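Local coordinates for protein putative Zn-dependent Alcohol Dehydrogenase (Rhodobacter sphaeroides, PDB 3IV6) that binds S-adenosylmethionine in a Rossmann-like fold and is probably a methyltransferase, despite its name as a putative zinc-dependent alcohol dehydrogenase, at residues A13-G18 with D74-M79; N19-I24 with V194-I199; T143-V148 with L253-R258. All coordinates share one frame; numbering follows the deposited sequence.

Overall arrangement
Contacts 1 and 2 lie together at the S-adenosylmethionine pocket, and contact 3 lies in the central sheet. The centres of contacts 1 and 2 are about 14 Å apart. Their first segments follow each other in the chain, and they touch where Trp14 and Met79 pack against Phe21. Contact 1 holds the ribose and adenine of the ligand, while contact 2 brings Phe21 to its amino acid end. Contact 3 pairs strands 143-149 and 251-258. Its centre is about 24 Å from that of contact 1 and about 27 Å from that of contact 2, across the centre of the chain. Even so, the Ser147 side chain is about 7 Å from the ligand.

Contact 1: residues A13-G18 with D74-M79; sequences AWELIG and DFSQRM. With SAM (S-adenosylmethionine), chain E.
The end of strand 69-74 and the start of helix 77-86 form part of the ribose and adenine site in a Rossmann-like fold, as in class I methyltransferases, and segment 13-18 closes over it. Asp74 CG is anti to the backbone N (chi1 -158°), which places both carboxylate oxygens on the ribose diol. Asp74 OD1 accepts from SAM O2' at 2.6 Å. Asp74 OD2 accepts from SAM O3' at 2.7 Å. Asp74 OD1 also accepts from Ser76 N through its anti lone pair, an Asx turn that, with Ala54 N on OD2, helps to hold the carboxylate. Phe75 lays one ring face over the adenine, with SAM C5 above the ring centre. The Trp14 indole places one face over the ribose, near C3'. The Trp14 and Phe75 rings meet obliquely, CD1 to CE1, with planes at 53°. Selenomethionine Met79 bends at chi2 and brings CE to the indole edge, 3.5 Å from Trp14 CE3. Ile17 CG2 also touches this methyl group. Trp207 meets Trp14 edge-to-face.

Away from the ligand the contact is polar. Ser76 is the N-cap of helix 77-86, and its OG accepts from Met79 N. Glu15 bends at chi2 and reaches the same helix start. Its OE1 takes two hydrogen bonds, from Ser76 OG above the carboxylate plane and from Arg78 N on the syn lone pair. The helix N-terminus would probably favour the charged carboxylate. Arg78 runs past Glu15 in the opposite direction, and its NE pairs with Asp82. Arg78 NH1 donates to Glu15 O at 3.1 Å, nearly in the guanidinium plane.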
loop_
_atom_site.group_PDB
_atom_site.type_symbol
_atom_site.label_atom_id
_atom_site.label_comp_id
_atom_site.label_asym_id
_atom_site.label_seq_id
_atom_site.Cartn_x
_atom_site.Cartn_y
_atom_site.Cartn_z
ATOM N N ALA A 13 -1.447 -7.257 -11.484
ATOM C CA ALA A 13 -2.744 -7.070 -10.859
ATOM C C ALA A 13 -3.248 -5.640 -11.061
ATOM O O ALA A 13 -4.440 -5.387 -11.083
ATOM C CB ALA A 13 -2.680 -7.415 -9.370
ATOM N N TRP A 14 -2.354 -4.684 -11.211
ATOM C CA TRP A 14 -2.858 -3.315 -11.251
ATOM C C TRP A 14 -3.012 -2.728 -12.674
ATOM O O TRP A 14 -3.675 -1.705 -12.875
ATOM C CB TRP A 14 -2.064 -2.427 -10.288
ATOM C CG TRP A 14 -2.098 -2.958 -8.885
ATOM C CD1 TRP A 14 -1.279 -3.912 -8.354
ATOM C CD2 TRP A 14 -3.000 -2.579 -7.829
ATOM N NE1 TRP A 14 -1.605 -4.148 -7.034
ATOM C CE2 TRP A 14 -2.648 -3.336 -6.688
ATOM C CE3 TRP A 14 -4.042 -1.640 -7.734
ATOM C CZ2 TRP A 14 -3.321 -3.200 -5.462
ATOM C CZ3 TRP A 14 -4.706 -1.511 -6.521
ATOM C CH2 TRP A 14 -4.344 -2.290 -5.400
ATOM N N GLU A 15 -2.420 -3.414 -13.645
ATOM C CA GLU A 15 -2.722 -3.228 -15.058
ATOM C C GLU A 15 -4.197 -3.460 -15.340
ATOM O O GLU A 15 -4.772 -2.858 -16.247
ATOM C CB GLU A 15 -1.887 -4.205 -15.872
ATOM C CG GLU A 15 -0.422 -3.997 -15.629
ATOM C CD GLU A 15 0.008 -2.617 -16.059
ATOM O OE1 GLU A 15 0.502 -1.859 -15.195
ATOM O OE2 GLU A 15 -0.168 -2.305 -17.262
ATOM N N LEU A 16 -4.789 -4.338 -14.541
ATOM C CA LEU A 16 -6.202 -4.657 -14.592
ATOM C C LEU A 16 -7.125 -3.544 -14.117
ATOM O O LEU A 16 -8.265 -3.450 -14.583
ATOM C CB LEU A 16 -6.458 -5.856 -13.707
ATOM C CG LEU A 16 -6.978 -7.082 -14.424
ATOM C CD1 LEU A 16 -7.516 -7.991 -13.360
ATOM C CD2 LEU A 16 -8.065 -6.681 -15.402
ATOM N N ILE A 17 -6.643 -2.726 -13.181
ATOM C CA ILE A 17 -7.510 -1.811 -12.453
ATOM C C ILE A 17 -7.428 -0.381 -12.960
ATOM O O ILE A 17 -8.434 0.200 -13.380
ATOM C CB ILE A 17 -7.233 -1.833 -10.937
ATOM C CG1 ILE A 17 -7.561 -3.206 -10.329
ATOM C CG2 ILE A 17 -8.012 -0.754 -10.235
ATOM C CD1 ILE A 17 -8.893 -3.772 -10.735
ATOM N N GLY A 18 -6.236 0.193 -12.948
ATOM C CA GLY A 18 -6.100 1.576 -13.370
ATOM C C GLY A 18 -7.051 2.494 -12.628
ATOM O O GLY A 18 -7.495 2.209 -11.526
ATOM N N ASP A 74 5.184 4.138 -8.400
ATOM C CA ASP A 74 4.273 3.012 -8.544
ATOM C C ASP A 74 4.909 1.947 -9.432
ATOM O O ASP A 74 5.665 2.270 -10.367
ATOM C CB ASP A 74 2.936 3.472 -9.156
ATOM C CG ASP A 74 1.796 2.522 -8.850
ATOM O OD1 ASP A 74 1.793 1.394 -9.401
ATOM O OD2 ASP A 74 0.925 2.905 -8.033
ATOM N N PHE A 75 4.614 0.679 -9.146
ATOM C CA PHE A 75 5.230 -0.396 -9.924
ATOM C C PHE A 75 4.422 -0.861 -11.139
ATOM O O PHE A 75 4.749 -1.862 -11.763
ATOM C CB PHE A 75 5.662 -1.557 -9.022
ATOM C CG PHE A 75 4.546 -2.404 -8.555
ATOM C CD1 PHE A 75 3.225 -1.976 -8.691
ATOM C CD2 PHE A 75 4.801 -3.626 -7.968
ATOM C CE1 PHE A 75 2.165 -2.761 -8.261
ATOM C CE2 PHE A 75 3.748 -4.404 -7.525
ATOM C CZ PHE A 75 2.421 -3.963 -7.676
ATOM N N SER A 76 3.387 -0.112 -11.472
ATOM C CA SER A 76 2.476 -0.438 -12.571
ATOM C C SER A 76 2.387 0.663 -13.641
ATOM O O SER A 76 2.200 1.833 -13.334
ATOM C CB SER A 76 1.079 -0.750 -12.026
ATOM O OG SER A 76 0.077 -0.353 -12.943
ATOM N N GLN A 77 2.525 0.303 -14.905
ATOM C CA GLN A 77 2.547 1.343 -15.918
ATOM C C GLN A 77 1.193 2.008 -16.136
ATOM O O GLN A 77 1.136 3.200 -16.415
ATOM C CB GLN A 77 3.040 0.801 -17.240
ATOM C CG GLN A 77 3.243 1.893 -18.257
ATOM C CD GLN A 77 4.299 2.888 -17.829
ATOM O OE1 GLN A 77 5.437 2.519 -17.510
ATOM N NE2 GLN A 77 3.936 4.160 -17.837
ATOM N N ARG A 78 0.111 1.235 -16.033
ATOM C CA ARG A 78 -1.217 1.766 -16.292
ATOM C C ARG A 78 -1.615 2.762 -15.203
ATOM O O ARG A 78 -2.238 3.804 -15.472
ATOM C CB ARG A 78 -2.273 0.655 -16.400
ATOM C CG ARG A 78 -3.607 1.206 -16.919
ATOM C CD ARG A 78 -4.724 0.241 -16.764
ATOM N NE ARG A 78 -6.036 0.904 -16.793
ATOM C CZ ARG A 78 -7.215 0.268 -16.836
ATOM N NH1 ARG A 78 -7.254 -1.064 -16.873
ATOM N NH2 ARG A 78 -8.357 0.963 -16.836
HETATM N N MSE A 79 -1.246 2.415 -13.972
HETATM C CA MSE A 79 -1.482 3.261 -12.820
HETATM C C MSE A 79 -0.830 4.605 -12.998
HETATM O O MSE A 79 -1.511 5.627 -12.939
HETATM C CB MSE A 79 -1.043 2.570 -11.539
HETATM C CG MSE A 79 -2.137 1.640 -11.034
HETATM SE SE MSE A 79 -3.819 2.607 -10.581
HETATM C CE MSE A 79 -4.734 1.042 -9.841
HETATM N N SAM E . -4.741 1.693 -3.272
HETATM C CA SAM E . -5.141 1.964 -1.903
HETATM C C SAM E . -5.216 3.453 -1.640
HETATM O O SAM E . -4.944 4.311 -2.493
HETATM O OXT SAM E . -5.586 3.773 -0.534
HETATM C CB SAM E . -4.244 1.240 -0.907
HETATM C CG SAM E . -3.305 0.183 -1.505
HETATM S SD SAM E . -1.760 0.782 -2.261
HETATM C CE SAM E . -1.930 2.589 -2.205
HETATM C "C5'" SAM E . -1.925 0.279 -4.011
HETATM C "C4'" SAM E . -1.153 1.063 -5.065
HETATM O "O4'" SAM E . 0.239 0.896 -4.861
HETATM C "C3'" SAM E . -1.412 0.569 -6.477
HETATM O "O3'" SAM E . -1.398 1.704 -7.312
HETATM C "C2'" SAM E . -0.199 -0.269 -6.823
HETATM O "O2'" SAM E . 0.139 -0.165 -8.190
HETATM C "C1'" SAM E . 0.901 0.342 -5.974
HETATM N N9 SAM E . 1.858 -0.672 -5.513
HETATM C C8 SAM E . 1.548 -1.884 -4.951
HETATM N N7 SAM E . 2.703 -2.549 -4.682
HETATM C C5 SAM E . 3.764 -1.782 -5.062
HETATM C C6 SAM E . 5.156 -1.983 -5.006
HETATM N N6 SAM E . 5.706 -3.100 -4.522
HETATM N N1 SAM E . 5.976 -0.998 -5.498
HETATM C C2 SAM E . 5.415 0.150 -6.043
HETATM N N3 SAM E . 4.058 0.365 -6.088
HETATM C C4 SAM E . 3.237 -0.595 -5.603
#

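Contact 2: residues N19-I24 with V194-I199; sequences NQFWTI and VPHGLI. With SAM (S-adenosylmethionine), chain E.
Phe21 and His196 make the buried side of this contact. Both side chains leave with CG anti to the backbone N (chi1 -170° and -166°), and this brings the ring tips together. They cross at about a right angle. Phe21 CE1 meets the edge of the imidazole, 3.7 Å from His196 CE1, and the ring planes are 52° apart. Phe21 also reaches the ligand, with CZ 3.4 Å from SAM N. Trp207 meets the His196 ring edge-to-face.

One backbone hydrogen bond joins the segments. Leu198 N donates to Ile24 O at 2.8 Å, nearly along the C=O axis. The same oxygen receives a CH contact from Gly197 CA. Ile24 CG1 packs on Ile199 CG1 at 3.8 Å, the two chains crossing at about a right angle.

The outer side is looser. Leu198 is exposed, and its CB is 4.4 Å from Ile24 CB. Gln20 makes a marginal contact, with OE1 4.2 Å from Ile199 CG2. The 194-199 loop turns through a type II' beta turn from His196 to Ile199, with Gly197 at positive phi. The arrangement is a short, weakly bonded helix, backed by a beta turn, that brings Phe21 to the amino acid end of the S-adenosylmethionine pocket.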
loop_
_atom_site.group_PDB
_atom_site.type_symbol
_atom_site.label_atom_id
_atom_site.label_comp_id
_atom_site.label_asym_id
_atom_site.label_seq_id
_atom_site.Cartn_x
_atom_site.Cartn_y
_atom_site.Cartn_z
ATOM N N ASN A 19 -7.368 3.616 -13.247
ATOM C CA ASN A 19 -8.251 4.583 -12.642
ATOM C C ASN A 19 -9.568 4.051 -12.045
ATOM O O ASN A 19 -10.246 4.756 -11.321
ATOM C CB ASN A 19 -8.497 5.766 -13.598
ATOM C CG ASN A 19 -9.203 5.374 -14.904
ATOM O OD1 ASN A 19 -9.802 4.296 -15.022
ATOM N ND2 ASN A 19 -9.154 6.278 -15.886
ATOM N N GLN A 20 -9.946 2.821 -12.333
ATOM C CA GLN A 20 -11.166 2.280 -11.741
ATOM C C GLN A 20 -11.093 2.311 -10.220
ATOM O O GLN A 20 -12.110 2.449 -9.536
ATOM C CB GLN A 20 -11.406 0.844 -12.200
ATOM C CG GLN A 20 -11.763 0.702 -13.648
ATOM C CD GLN A 20 -11.966 -0.735 -14.026
ATOM O OE1 GLN A 20 -13.028 -1.310 -13.792
ATOM N NE2 GLN A 20 -10.940 -1.337 -14.605
ATOM N N PHE A 21 -9.886 2.186 -9.690
ATOM C CA PHE A 21 -9.731 2.154 -8.254
ATOM C C PHE A 21 -10.297 3.377 -7.527
ATOM O O PHE A 21 -10.914 3.256 -6.464
ATOM C CB PHE A 21 -8.290 1.941 -7.839
ATOM C CG PHE A 21 -8.163 1.680 -6.378
ATOM C CD1 PHE A 21 -8.313 0.393 -5.887
ATOM C CD2 PHE A 21 -7.980 2.730 -5.480
ATOM C CE1 PHE A 21 -8.236 0.131 -4.541
ATOM C CE2 PHE A 21 -7.917 2.489 -4.112
ATOM C CZ PHE A 21 -8.038 1.188 -3.640
ATOM N N TRP A 22 -10.102 4.557 -8.089
ATOM C CA TRP A 22 -10.623 5.743 -7.436
ATOM C C TRP A 22 -11.882 6.328 -8.090
ATOM O O TRP A 22 -12.371 7.384 -7.668
ATOM C CB TRP A 22 -9.537 6.801 -7.407
ATOM C CG TRP A 22 -9.186 7.416 -8.780
ATOM C CD1 TRP A 22 -9.949 8.292 -9.529
ATOM C CD2 TRP A 22 -7.974 7.248 -9.501
ATOM N NE1 TRP A 22 -9.278 8.658 -10.671
ATOM C CE2 TRP A 22 -8.057 8.031 -10.670
ATOM C CE3 TRP A 22 -6.822 6.508 -9.271
ATOM C CZ2 TRP A 22 -7.044 8.084 -11.594
ATOM C CZ3 TRP A 22 -5.817 6.574 -10.182
ATOM C CH2 TRP A 22 -5.929 7.347 -11.332
ATOM N N THR A 23 -12.392 5.676 -9.129
ATOM C CA THR A 23 -13.569 6.178 -9.835
ATOM C C THR A 23 -14.783 5.353 -9.490
ATOM O O THR A 23 -15.893 5.873 -9.405
ATOM C CB THR A 23 -13.401 6.179 -11.373
ATOM O OG1 THR A 23 -12.912 4.901 -11.807
ATOM C CG2 THR A 23 -12.444 7.242 -11.797
ATOM N N ILE A 24 -14.577 4.053 -9.328
ATOM C CA ILE A 24 -15.699 3.180 -9.055
ATOM C C ILE A 24 -15.341 2.170 -7.989
ATOM O O ILE A 24 -16.177 1.377 -7.577
ATOM C CB ILE A 24 -16.270 2.555 -10.343
ATOM C CG1 ILE A 24 -15.439 1.369 -10.810
ATOM C CG2 ILE A 24 -16.351 3.595 -11.431
ATOM C CD1 ILE A 24 -16.023 0.667 -12.001
ATOM N N VAL A 194 -16.303 -9.964 -2.055
ATOM C CA VAL A 194 -17.248 -8.978 -1.546
ATOM C C VAL A 194 -17.212 -7.698 -2.374
ATOM O O VAL A 194 -16.300 -7.493 -3.177
ATOM C CB VAL A 194 -16.963 -8.632 -0.071
ATOM C CG1 VAL A 194 -17.033 -9.883 0.790
ATOM C CG2 VAL A 194 -15.606 -7.958 0.061
ATOM N N PRO A 195 -18.208 -6.842 -2.176
ATOM C CA PRO A 195 -18.372 -5.645 -3.007
ATOM C C PRO A 195 -17.227 -4.657 -2.810
ATOM O O PRO A 195 -16.964 -4.235 -1.684
ATOM C CB PRO A 195 -19.680 -5.043 -2.491
ATOM C CG PRO A 195 -20.444 -6.209 -1.972
ATOM C CD PRO A 195 -19.422 -7.149 -1.399
ATOM N N HIS A 196 -16.556 -4.296 -3.899
ATOM C CA HIS A 196 -15.537 -3.270 -3.859
ATOM C C HIS A 196 -16.038 -2.144 -4.744
ATOM O O HIS A 196 -15.646 -2.011 -5.910
ATOM C CB HIS A 196 -14.247 -3.803 -4.420
ATOM C CG HIS A 196 -13.057 -2.945 -4.127
ATOM N ND1 HIS A 196 -12.822 -1.759 -4.793
ATOM C CD2 HIS A 196 -12.036 -3.104 -3.255
ATOM C CE1 HIS A 196 -11.703 -1.229 -4.343
ATOM N NE2 HIS A 196 -11.201 -2.019 -3.411
ATOM N N GLY A 197 -16.931 -1.333 -4.194
ATOM C CA GLY A 197 -17.535 -0.314 -5.012
ATOM C C GLY A 197 -18.384 -0.930 -6.104
ATOM O O GLY A 197 -19.290 -1.692 -5.817
ATOM N N LEU A 198 -18.111 -0.587 -7.350
ATOM C CA LEU A 198 -18.911 -1.105 -8.441
ATOM C C LEU A 198 -18.091 -1.874 -9.477
ATOM O O LEU A 198 -18.557 -2.079 -10.614
ATOM C CB LEU A 198 -19.666 0.009 -9.172
ATOM C CG LEU A 198 -20.336 1.203 -8.517
ATOM C CD1 LEU A 198 -20.739 2.152 -9.627
ATOM C CD2 LEU A 198 -21.496 0.828 -7.650
ATOM N N ILE A 199 -16.882 -2.290 -9.104
ATOM C CA ILE A 199 -16.096 -3.160 -9.977
ATOM C C ILE A 199 -16.723 -4.569 -9.992
ATOM O O ILE A 199 -17.113 -5.113 -8.928
ATOM C CB ILE A 199 -14.598 -3.232 -9.571
ATOM C CG1 ILE A 199 -13.982 -1.840 -9.403
ATOM C CG2 ILE A 199 -13.811 -3.982 -10.630
ATOM C CD1 ILE A 199 -12.679 -1.862 -8.657
HETATM N N SAM E . -4.741 1.693 -3.272
HETATM C CA SAM E . -5.141 1.964 -1.903
HETATM C C SAM E . -5.216 3.453 -1.640
HETATM O O SAM E . -4.944 4.311 -2.493
HETATM O OXT SAM E . -5.586 3.773 -0.534
HETATM C CB SAM E . -4.244 1.240 -0.907
HETATM C CG SAM E . -3.305 0.183 -1.505
HETATM S SD SAM E . -1.760 0.782 -2.261
HETATM C CE SAM E . -1.930 2.589 -2.205
HETATM C "C5'" SAM E . -1.925 0.279 -4.011
HETATM C "C4'" SAM E . -1.153 1.063 -5.065
HETATM O "O4'" SAM E . 0.239 0.896 -4.861
HETATM C "C3'" SAM E . -1.412 0.569 -6.477
HETATM O "O3'" SAM E . -1.398 1.704 -7.312
HETATM C "C2'" SAM E . -0.199 -0.269 -6.823
HETATM O "O2'" SAM E . 0.139 -0.165 -8.190
HETATM C "C1'" SAM E . 0.901 0.342 -5.974
HETATM N N9 SAM E . 1.858 -0.672 -5.513
HETATM C C8 SAM E . 1.548 -1.884 -4.951
HETATM N N7 SAM E . 2.703 -2.549 -4.682
HETATM C C5 SAM E . 3.764 -1.782 -5.062
HETATM C C6 SAM E . 5.156 -1.983 -5.006
HETATM N N6 SAM E . 5.706 -3.100 -4.522
HETATM N N1 SAM E . 5.976 -0.998 -5.498
HETATM C C2 SAM E . 5.415 0.150 -6.043
HETATM N N3 SAM E . 4.058 0.365 -6.088
HETATM C C4 SAM E . 3.237 -0.595 -5.603
#

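Contact 3: residues T143-V148 with L253-R258; sequences TVRASV and LYQFSR
The Phe256 ring has Val144 CB over the centre of one face, a CH-pi contact with CB 3.9 Å from the ring centroid. The ring edge faces Ala146 CB. Phe256 CG sits between the backbone N and the carbonyl carbon (chi1 60°), which lays the ring alongside Val144. The Tyr254 ring has Ala146 O at its edge, in plane, and Val148 CG2 touches it obliquely 4.0 Å from CE2. Tyr254 OH bonds to Asp219.

Arg145 and Gln255 run side by side on the other face of the sheet. Their guanidinium and amide planes are 19° apart. Arg145 NE donates weakly to Gln255 OE1 at 3.1 Å. The outer ends go elsewhere: Arg145 NH2 to the carbonyls of Phe39 and Glu41, and Gln255 NE2 to Glu240. Thr143 CG2 lies on Gln255 CG. Leu253 CD1 turns in over the backbone, 3.5 Å from Ala146 N.

The strands are antiparallel. Val144 and Phe256 form one hydrogen-bonded pair, and Ala146 and Tyr254 form the other. The straightest bond is Ala146 N to Tyr254 O, at 2.8 Å and 174°.

Strand 251-258 runs antiparallel to both its neighbours in the mixed seven-stranded sheet, whose order 3-2-1-4-5-7-6 is that of class I methyltransferases. Strand 113-117 flanks 143-149, and 237-244 flanks 251-258. Helix 125-139 packs on Val144; on the opposite face, that of Arg145 and Gln255, helix 33-39 packs on Ser147 and Leu253.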
loop_
_atom_site.group_PDB
_atom_site.type_symbol
_atom_site.label_atom_id
_atom_site.label_comp_id
_atom_site.label_asym_id
_atom_site.label_seq_id
_atom_site.Cartn_x
_atom_site.Cartn_y
_atom_site.Cartn_z
ATOM N N THR A 143 10.579 11.975 7.352
ATOM C CA THR A 143 9.531 11.219 8.030
ATOM C C THR A 143 8.780 10.315 7.054
ATOM O O THR A 143 8.524 10.697 5.913
ATOM C CB THR A 143 8.566 12.197 8.735
ATOM O OG1 THR A 143 9.334 13.093 9.559
ATOM C CG2 THR A 143 7.517 11.448 9.568
ATOM N N VAL A 144 8.465 9.102 7.487
ATOM C CA VAL A 144 7.623 8.204 6.700
ATOM C C VAL A 144 6.300 8.131 7.417
ATOM O O VAL A 144 6.259 7.923 8.633
ATOM C CB VAL A 144 8.228 6.785 6.618
ATOM C CG1 VAL A 144 7.262 5.720 5.891
ATOM C CG2 VAL A 144 9.583 6.866 5.951
ATOM N N ARG A 145 5.219 8.327 6.669
ATOM C CA ARG A 145 3.881 8.121 7.206
ATOM C C ARG A 145 3.204 7.024 6.414
ATOM O O ARG A 145 2.956 7.135 5.201
ATOM C CB ARG A 145 3.095 9.423 7.181
ATOM C CG ARG A 145 3.722 10.536 8.044
ATOM C CD ARG A 145 2.957 11.807 7.917
ATOM N NE ARG A 145 3.456 12.801 8.856
ATOM C CZ ARG A 145 3.059 14.076 8.914
ATOM N NH1 ARG A 145 3.596 14.885 9.838
ATOM N NH2 ARG A 145 2.140 14.549 8.076
ATOM N N ALA A 146 2.950 5.922 7.099
ATOM C CA ALA A 146 2.388 4.729 6.433
ATOM C C ALA A 146 1.201 4.149 7.208
ATOM O O ALA A 146 1.349 3.741 8.350
ATOM C CB ALA A 146 3.476 3.659 6.240
ATOM N N SER A 147 0.019 4.140 6.610
ATOM C CA SER A 147 -1.127 3.598 7.325
ATOM C C SER A 147 -1.269 2.119 6.998
ATOM O O SER A 147 -0.933 1.703 5.911
ATOM C CB SER A 147 -2.351 4.299 6.866
ATOM O OG SER A 147 -2.549 3.961 5.510
ATOM N N VAL A 148 -1.754 1.329 7.942
ATOM C CA VAL A 148 -1.947 -0.077 7.721
ATOM C C VAL A 148 -3.318 -0.501 8.212
ATOM O O VAL A 148 -3.693 -0.176 9.309
ATOM C CB VAL A 148 -0.931 -0.886 8.487
ATOM C CG1 VAL A 148 -1.023 -2.374 8.051
ATOM C CG2 VAL A 148 0.466 -0.329 8.219
ATOM N N LEU A 253 -2.338 4.723 11.394
ATOM C CA LEU A 253 -1.293 5.436 10.669
ATOM C C LEU A 253 -0.026 5.559 11.508
ATOM O O LEU A 253 -0.075 5.960 12.670
ATOM C CB LEU A 253 -1.784 6.825 10.252
ATOM C CG LEU A 253 -0.724 7.781 9.704
ATOM C CD1 LEU A 253 0.043 7.135 8.560
ATOM C CD2 LEU A 253 -1.361 9.089 9.256
ATOM N N TYR A 254 1.109 5.210 10.910
ATOM C CA TYR A 254 2.368 5.097 11.653
ATOM C C TYR A 254 3.358 6.043 11.075
ATOM O O TYR A 254 3.615 5.988 9.868
ATOM C CB TYR A 254 3.000 3.704 11.515
ATOM C CG TYR A 254 2.150 2.630 12.071
ATOM C CD1 TYR A 254 2.416 2.096 13.330
ATOM C CD2 TYR A 254 1.052 2.159 11.361
ATOM C CE1 TYR A 254 1.627 1.101 13.867
ATOM C CE2 TYR A 254 0.231 1.146 11.893
ATOM C CZ TYR A 254 0.527 0.624 13.160
ATOM O OH TYR A 254 -0.254 -0.349 13.732
ATOM N N GLN A 255 3.936 6.873 11.943
ATOM C CA GLN A 255 4.942 7.855 11.553
ATOM C C GLN A 255 6.258 7.411 12.160
ATOM O O GLN A 255 6.369 7.207 13.369
ATOM C CB GLN A 255 4.533 9.250 12.028
ATOM C CG GLN A 255 5.632 10.301 11.928
ATOM C CD GLN A 255 5.113 11.693 12.229
ATOM O OE1 GLN A 255 4.032 12.065 11.783
ATOM N NE2 GLN A 255 5.878 12.469 12.997
ATOM N N PHE A 256 7.252 7.218 11.310
ATOM C CA PHE A 256 8.542 6.701 11.755
ATOM C C PHE A 256 9.720 7.250 10.946
ATOM O O PHE A 256 9.568 7.838 9.867
ATOM C CB PHE A 256 8.559 5.157 11.779
ATOM C CG PHE A 256 8.302 4.480 10.425
ATOM C CD1 PHE A 256 9.367 3.999 9.652
ATOM C CD2 PHE A 256 7.011 4.294 9.924
ATOM C CE1 PHE A 256 9.158 3.337 8.413
ATOM C CE2 PHE A 256 6.810 3.646 8.682
ATOM C CZ PHE A 256 7.882 3.165 7.950
ATOM N N SER A 257 10.911 7.030 11.466
ATOM C CA SER A 257 12.092 7.618 10.867
ATOM C C SER A 257 13.294 6.879 11.413
ATOM O O SER A 257 13.129 6.070 12.331
ATOM C CB SER A 257 12.174 9.070 11.283
ATOM O OG SER A 257 12.180 9.097 12.684
ATOM N N ARG A 258 14.473 7.113 10.830
ATOM C CA ARG A 258 15.698 6.638 11.433
ATOM C C ARG A 258 16.701 7.755 11.314
ATOM O O ARG A 258 16.949 8.239 10.216
ATOM C CB ARG A 258 16.217 5.334 10.798
ATOM C CG ARG A 258 16.624 5.455 9.363
ATOM C CD ARG A 258 17.877 4.680 9.097
ATOM N NE ARG A 258 17.708 3.693 8.024
ATOM C CZ ARG A 258 17.749 3.966 6.716
ATOM N NH1 ARG A 258 17.603 2.971 5.840
ATOM N NH2 ARG A 258 17.926 5.222 6.280
#